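Local coordinates for protein 2-dehydro-3-deoxyphosphogluconate aldolase (Vibrio fischeri, PDB 3NZR) that belongs to the KDGP aldolase family of TIM-barrel proteins, at residues I94-V97 with T103-A106; T51-M56 with Q87-Q92. All blocks are in the same frame, centred on the assembly; numbering follows the deposited sequence.

In the fold
Contacts 1 and 2 lie in one TIM barrel but differ in chemistry. Contact 1 is fully buried, its centre about 12 Å from that of the chain; it ties the end of strand 93-94 and the loop after it to helix 101-108 through an amide, a hydroxyl and one methyl. Contact 2 is partly buried, its centre about 17 Å from that of the chain, where the outer helices 49-61 and 79-89 meet through two valines and the CB atoms of His88 and Met56, with no hydrogen bond between the two segments. Helix 79-89 also reaches contact 1, since its Ser79 and Ser83 bond the polar ends there. The contact centres stand about 13 Å apart.

Contact 1: I94-V97 with T103-A106; sequences INQV and TSRA
Ser104 of helix 101-108 turns its short side chain to the backbone leaving strand 93-94, and Gln96 and Ile94 receive it. The close part is polar: Gln96 NE2 comes to 2.9 Å from Ser104 OG, and Gln96 CG lies 3.2 Å from the same oxygen. Because the Gln96 chain bends at its second torsion (chi2 -61°), CG and the amide gather round one hydroxyl instead of reaching past it. The other end of the amide looks back along its own loop, where Gln96 OE1 accepts from Val97 N at 3.1 Å, a bent bond of 137° with the donor tilted from the carbonyl plane. The looser part is a single methyl, Ile94 CG2, packed against the hydroxymethyl of Ser104 (OG at 3.9 Å, CB at 4.1 Å), ordinary packing distances.

Neither part faces solvent, since all three touching residues are buried; helix 79-89 lies against Ile94 and Gln96, and the more open side of helix 101-108 carries Ala106, which packs on Ala106 of the second subunit. In this TIM-barrel fold the contact joins a strand end to the helix that follows it. Ser79 OG bonds Gln96 OE1 and Ser83 OG bonds Ser104 OG, which implies that the buried amide and hydroxyl are satisfied by a small polar network shared with the preceding helix.

Contact 2: T51-M56 with Q87-Q92; sequences TAVEDM and QHVQPQ
The imidazole of His88 meets Val53 at its edge, with Val53 CG2 lying near the ring plane, and segment 51-56 places nothing over either face. It is the root of the histidine that touches: His88 CB packs 3.9 Å from Val53 CG1 and 4.0 Å from Val53 CG2, sitting against both branches of the valine. With CG placed anti to the carbonyl carbon (chi1 -61°), the ring runs away from the neighbouring helix, consistent with the exposed position of this residue. The other flat group, the Gln90 amide, works within its own segment: Gln90 NE2 donates to Gln87 O over 2.9 Å, nearly straight at 173°, with the acceptor in the plane of the amide. Gln90 itself has left the helix with positive phi, and its side chain folds back to hold the last turn, while Ala108 O and Gln110 NE2 bind the same amide from farther along the chain.

Helices 49-61 and 79-89 are outer helices of the TIM barrel, following the adjacent parallel strands 37-42 and 67-70, and here their flanks touch. The backbones come nearest at Val53 and Val89, whose CA atoms are 6.0 Å apart. Val89 sends a single methyl, CG2, into the angle between two residues of the opposing helix: it stands 4.0 Å from Val53 CA and 3.9 Å from Met56 CB, with Val53 CG1 at 4.2 Å. Met56, present as selenomethionine, gives only the base of its chain to this contact; the remainder extends inward, and its side chain packs on Val41 and Val69 of the barrel strands and on Ile85.

Contact 1: I94-V97 with T103-A106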
loop_
_atom_site.group_PDB
_atom_site.type_symbol
_atom_site.label_atom_id
_atom_site.label_comp_id
_atom_site.label_asym_id
_atom_site.label_seq_id
_atom_site.Cartn_x
_atom_site.Cartn_y
_atom_site.Cartn_z
ATOM N N ILE A 94 -4.921 3.107 14.580
ATOM C CA ILE A 94 -4.654 1.805 14.036
ATOM C C ILE A 94 -3.150 1.624 13.809
ATOM O O ILE A 94 -2.535 2.496 13.212
ATOM C CB ILE A 94 -5.352 1.704 12.711
ATOM C CG1 ILE A 94 -6.863 1.820 12.890
ATOM C CG2 ILE A 94 -5.106 0.343 12.045
ATOM C CD1 ILE A 94 -7.663 2.108 11.591
ATOM N N ASN A 95 -2.550 0.518 14.237
ATOM C CA ASN A 95 -1.136 0.249 14.011
ATOM C C ASN A 95 -1.065 -0.605 12.802
ATOM O O ASN A 95 -1.830 -1.603 12.706
ATOM C CB ASN A 95 -0.552 -0.532 15.147
ATOM C CG ASN A 95 -0.436 0.280 16.409
ATOM O OD1 ASN A 95 0.583 0.971 16.628
ATOM N ND2 ASN A 95 -1.414 0.158 17.276
ATOM N N GLN A 96 -0.190 -0.297 11.867
ATOM C CA GLN A 96 -0.044 -1.108 10.678
ATOM C C GLN A 96 1.375 -1.283 10.277
ATOM O O GLN A 96 2.257 -0.483 10.607
ATOM C CB GLN A 96 -0.860 -0.637 9.519
ATOM C CG GLN A 96 -2.278 -1.237 9.451
ATOM C CD GLN A 96 -2.328 -2.702 9.314
ATOM O OE1 GLN A 96 -1.312 -3.345 9.008
ATOM N NE2 GLN A 96 -3.520 -3.280 9.488
ATOM N N VAL A 97 1.611 -2.384 9.603
ATOM C CA VAL A 97 2.879 -2.539 8.858
ATOM C C VAL A 97 2.767 -1.815 7.526
ATOM O O VAL A 97 1.689 -1.478 7.031
ATOM C CB VAL A 97 3.246 -4.040 8.703
ATOM C CG1 VAL A 97 3.540 -4.638 10.138
ATOM C CG2 VAL A 97 2.082 -4.828 8.046
ATOM N N THR A 103 -4.777 -0.668 3.084
ATOM C CA THR A 103 -5.900 -1.498 3.355
ATOM C C THR A 103 -6.699 -1.042 4.572
ATOM O O THR A 103 -7.931 -1.006 4.547
ATOM C CB THR A 103 -5.442 -2.918 3.641
ATOM O OG1 THR A 103 -4.653 -3.420 2.549
ATOM C CG2 THR A 103 -6.688 -3.821 3.857
ATOM N N SER A 104 -6.017 -0.751 5.659
ATOM C CA SER A 104 -6.673 -0.231 6.835
ATOM C C SER A 104 -7.403 1.100 6.584
ATOM O O SER A 104 -8.458 1.284 7.046
ATOM C CB SER A 104 -5.690 -0.093 7.974
ATOM O OG SER A 104 -5.385 -1.319 8.536
ATOM N N ARG A 105 -6.784 2.010 5.863
ATOM C CA ARG A 105 -7.432 3.248 5.519
ATOM C C ARG A 105 -8.666 3.001 4.663
ATOM O O ARG A 105 -9.637 3.633 4.850
ATOM C CB ARG A 105 -6.531 4.249 4.845
ATOM C CG ARG A 105 -7.228 5.526 4.370
ATOM C CD ARG A 105 -7.702 6.381 5.488
ATOM N NE ARG A 105 -6.606 6.871 6.256
ATOM C CZ ARG A 105 -6.639 7.263 7.520
ATOM N NH1 ARG A 105 -7.736 7.264 8.198
ATOM N NH2 ARG A 105 -5.557 7.659 8.085
ATOM N N ALA A 106 -8.591 2.072 3.745
ATOM C CA ALA A 106 -9.714 1.844 2.860
ATOM C C ALA A 106 -10.871 1.243 3.614
ATOM O O ALA A 106 -11.965 1.728 3.542
ATOM C CB ALA A 106 -9.331 1.031 1.664
#

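Contact 2: T51-M56 with Q87-Q92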
loop_
_atom_site.group_PDB
_atom_site.type_symbol
_atom_site.label_atom_id
_atom_site.label_comp_id
_atom_site.label_asym_id
_atom_site.label_seq_id
_atom_site.Cartn_x
_atom_site.Cartn_y
_atom_site.Cartn_z
ATOM N N THR A 51 -14.568 -11.811 18.033
ATOM C CA THR A 51 -14.210 -11.850 19.446
ATOM C C THR A 51 -13.413 -10.608 19.858
ATOM O O THR A 51 -13.663 -10.011 20.899
ATOM C CB THR A 51 -13.421 -13.159 19.718
ATOM O OG1 THR A 51 -14.249 -14.292 19.331
ATOM C CG2 THR A 51 -13.006 -13.314 21.203
ATOM N N ALA A 52 -12.468 -10.196 19.014
ATOM C CA ALA A 52 -11.696 -8.943 19.266
ATOM C C ALA A 52 -12.619 -7.683 19.139
ATOM O O ALA A 52 -12.566 -6.767 19.938
ATOM C CB ALA A 52 -10.547 -8.867 18.303
ATOM N N VAL A 53 -13.512 -7.670 18.163
ATOM C CA VAL A 53 -14.344 -6.503 17.978
ATOM C C VAL A 53 -15.251 -6.289 19.209
ATOM O O VAL A 53 -15.401 -5.151 19.681
ATOM C CB VAL A 53 -15.151 -6.602 16.695
ATOM C CG1 VAL A 53 -16.254 -5.543 16.654
ATOM C CG2 VAL A 53 -14.229 -6.528 15.443
ATOM N N GLU A 54 -15.844 -7.365 19.713
ATOM C CA GLU A 54 -16.730 -7.289 20.920
ATOM C C GLU A 54 -16.005 -6.783 22.149
ATOM O O GLU A 54 -16.499 -5.933 22.881
ATOM C CB GLU A 54 -17.356 -8.668 21.219
ATOM C CG GLU A 54 -18.438 -9.062 20.205
ATOM C CD GLU A 54 -19.156 -10.409 20.540
ATOM O OE1 GLU A 54 -19.025 -10.889 21.712
ATOM O OE2 GLU A 54 -19.854 -10.973 19.635
ATOM N N ASP A 55 -14.796 -7.291 22.370
ATOM C CA ASP A 55 -14.004 -6.828 23.523
ATOM C C ASP A 55 -13.589 -5.383 23.306
ATOM O O ASP A 55 -13.779 -4.526 24.176
ATOM C CB ASP A 55 -12.754 -7.693 23.759
ATOM C CG ASP A 55 -12.415 -7.859 25.239
ATOM O OD1 ASP A 55 -13.358 -7.846 26.082
ATOM O OD2 ASP A 55 -11.221 -8.031 25.570
HETATM N N MSE A 56 -13.048 -5.085 22.134
HETATM C CA MSE A 56 -12.595 -3.721 21.929
HETATM C C MSE A 56 -13.664 -2.665 22.117
HETATM O O MSE A 56 -13.350 -1.590 22.566
HETATM C CB MSE A 56 -11.859 -3.573 20.615
HETATM C CG MSE A 56 -10.482 -4.074 20.826
HETATM SE SE MSE A 56 -9.518 -4.039 19.173
HETATM C CE MSE A 56 -8.158 -5.436 19.502
ATOM N N GLN A 87 -12.099 -1.889 10.799
ATOM C CA GLN A 87 -13.278 -1.636 10.018
ATOM C C GLN A 87 -14.500 -1.573 10.941
ATOM O O GLN A 87 -15.272 -0.625 10.831
ATOM C CB GLN A 87 -13.475 -2.704 8.955
ATOM C CG GLN A 87 -14.732 -2.506 8.072
ATOM C CD GLN A 87 -14.720 -3.400 6.860
ATOM O OE1 GLN A 87 -14.259 -4.524 6.923
ATOM N NE2 GLN A 87 -15.218 -2.900 5.742
ATOM N N HIS A 88 -14.668 -2.553 11.821
ATOM C CA HIS A 88 -15.864 -2.625 12.695
ATOM C C HIS A 88 -15.719 -1.839 13.967
ATOM O O HIS A 88 -16.677 -1.274 14.439
ATOM C CB HIS A 88 -16.185 -4.060 13.027
ATOM C CG HIS A 88 -16.486 -4.867 11.828
ATOM N ND1 HIS A 88 -16.042 -6.162 11.670
ATOM C CD2 HIS A 88 -17.180 -4.559 10.703
ATOM C CE1 HIS A 88 -16.473 -6.623 10.502
ATOM N NE2 HIS A 88 -17.163 -5.670 9.895
ATOM N N VAL A 89 -14.518 -1.757 14.514
ATOM C CA VAL A 89 -14.308 -0.979 15.749
ATOM C C VAL A 89 -14.318 0.567 15.525
ATOM O O VAL A 89 -14.746 1.326 16.420
ATOM C CB VAL A 89 -12.982 -1.392 16.398
ATOM C CG1 VAL A 89 -12.528 -0.367 17.410
ATOM C CG2 VAL A 89 -13.089 -2.780 17.022
ATOM N N GLN A 90 -13.840 1.052 14.366
ATOM C CA GLN A 90 -13.714 2.503 14.116
ATOM C C GLN A 90 -12.982 3.178 15.308
ATOM O O GLN A 90 -13.517 4.067 15.956
ATOM C CB GLN A 90 -15.088 3.166 13.884
ATOM C CG GLN A 90 -15.809 2.638 12.602
ATOM C CD GLN A 90 -15.174 3.136 11.287
ATOM O OE1 GLN A 90 -15.027 4.325 11.066
ATOM N NE2 GLN A 90 -14.877 2.225 10.415
ATOM N N PRO A 91 -11.741 2.766 15.568
ATOM C CA PRO A 91 -10.948 3.379 16.639
ATOM C C PRO A 91 -10.324 4.704 16.249
ATOM O O PRO A 91 -10.272 5.061 15.046
ATOM C CB PRO A 91 -9.875 2.345 16.855
ATOM C CG PRO A 91 -9.618 1.793 15.391
ATOM C CD PRO A 91 -10.892 1.998 14.623
ATOM N N GLN A 92 -9.792 5.411 17.251
ATOM C CA GLN A 92 -9.007 6.583 16.973
ATOM C C GLN A 92 -7.682 6.252 16.309
ATOM O O GLN A 92 -7.146 7.145 15.649
ATOM C CB GLN A 92 -8.768 7.414 18.216
ATOM C CG GLN A 92 -10.069 8.108 18.652
ATOM C CD GLN A 92 -9.942 8.856 20.000
ATOM O OE1 GLN A 92 -8.838 9.045 20.499
ATOM N NE2 GLN A 92 -11.068 9.273 20.563
#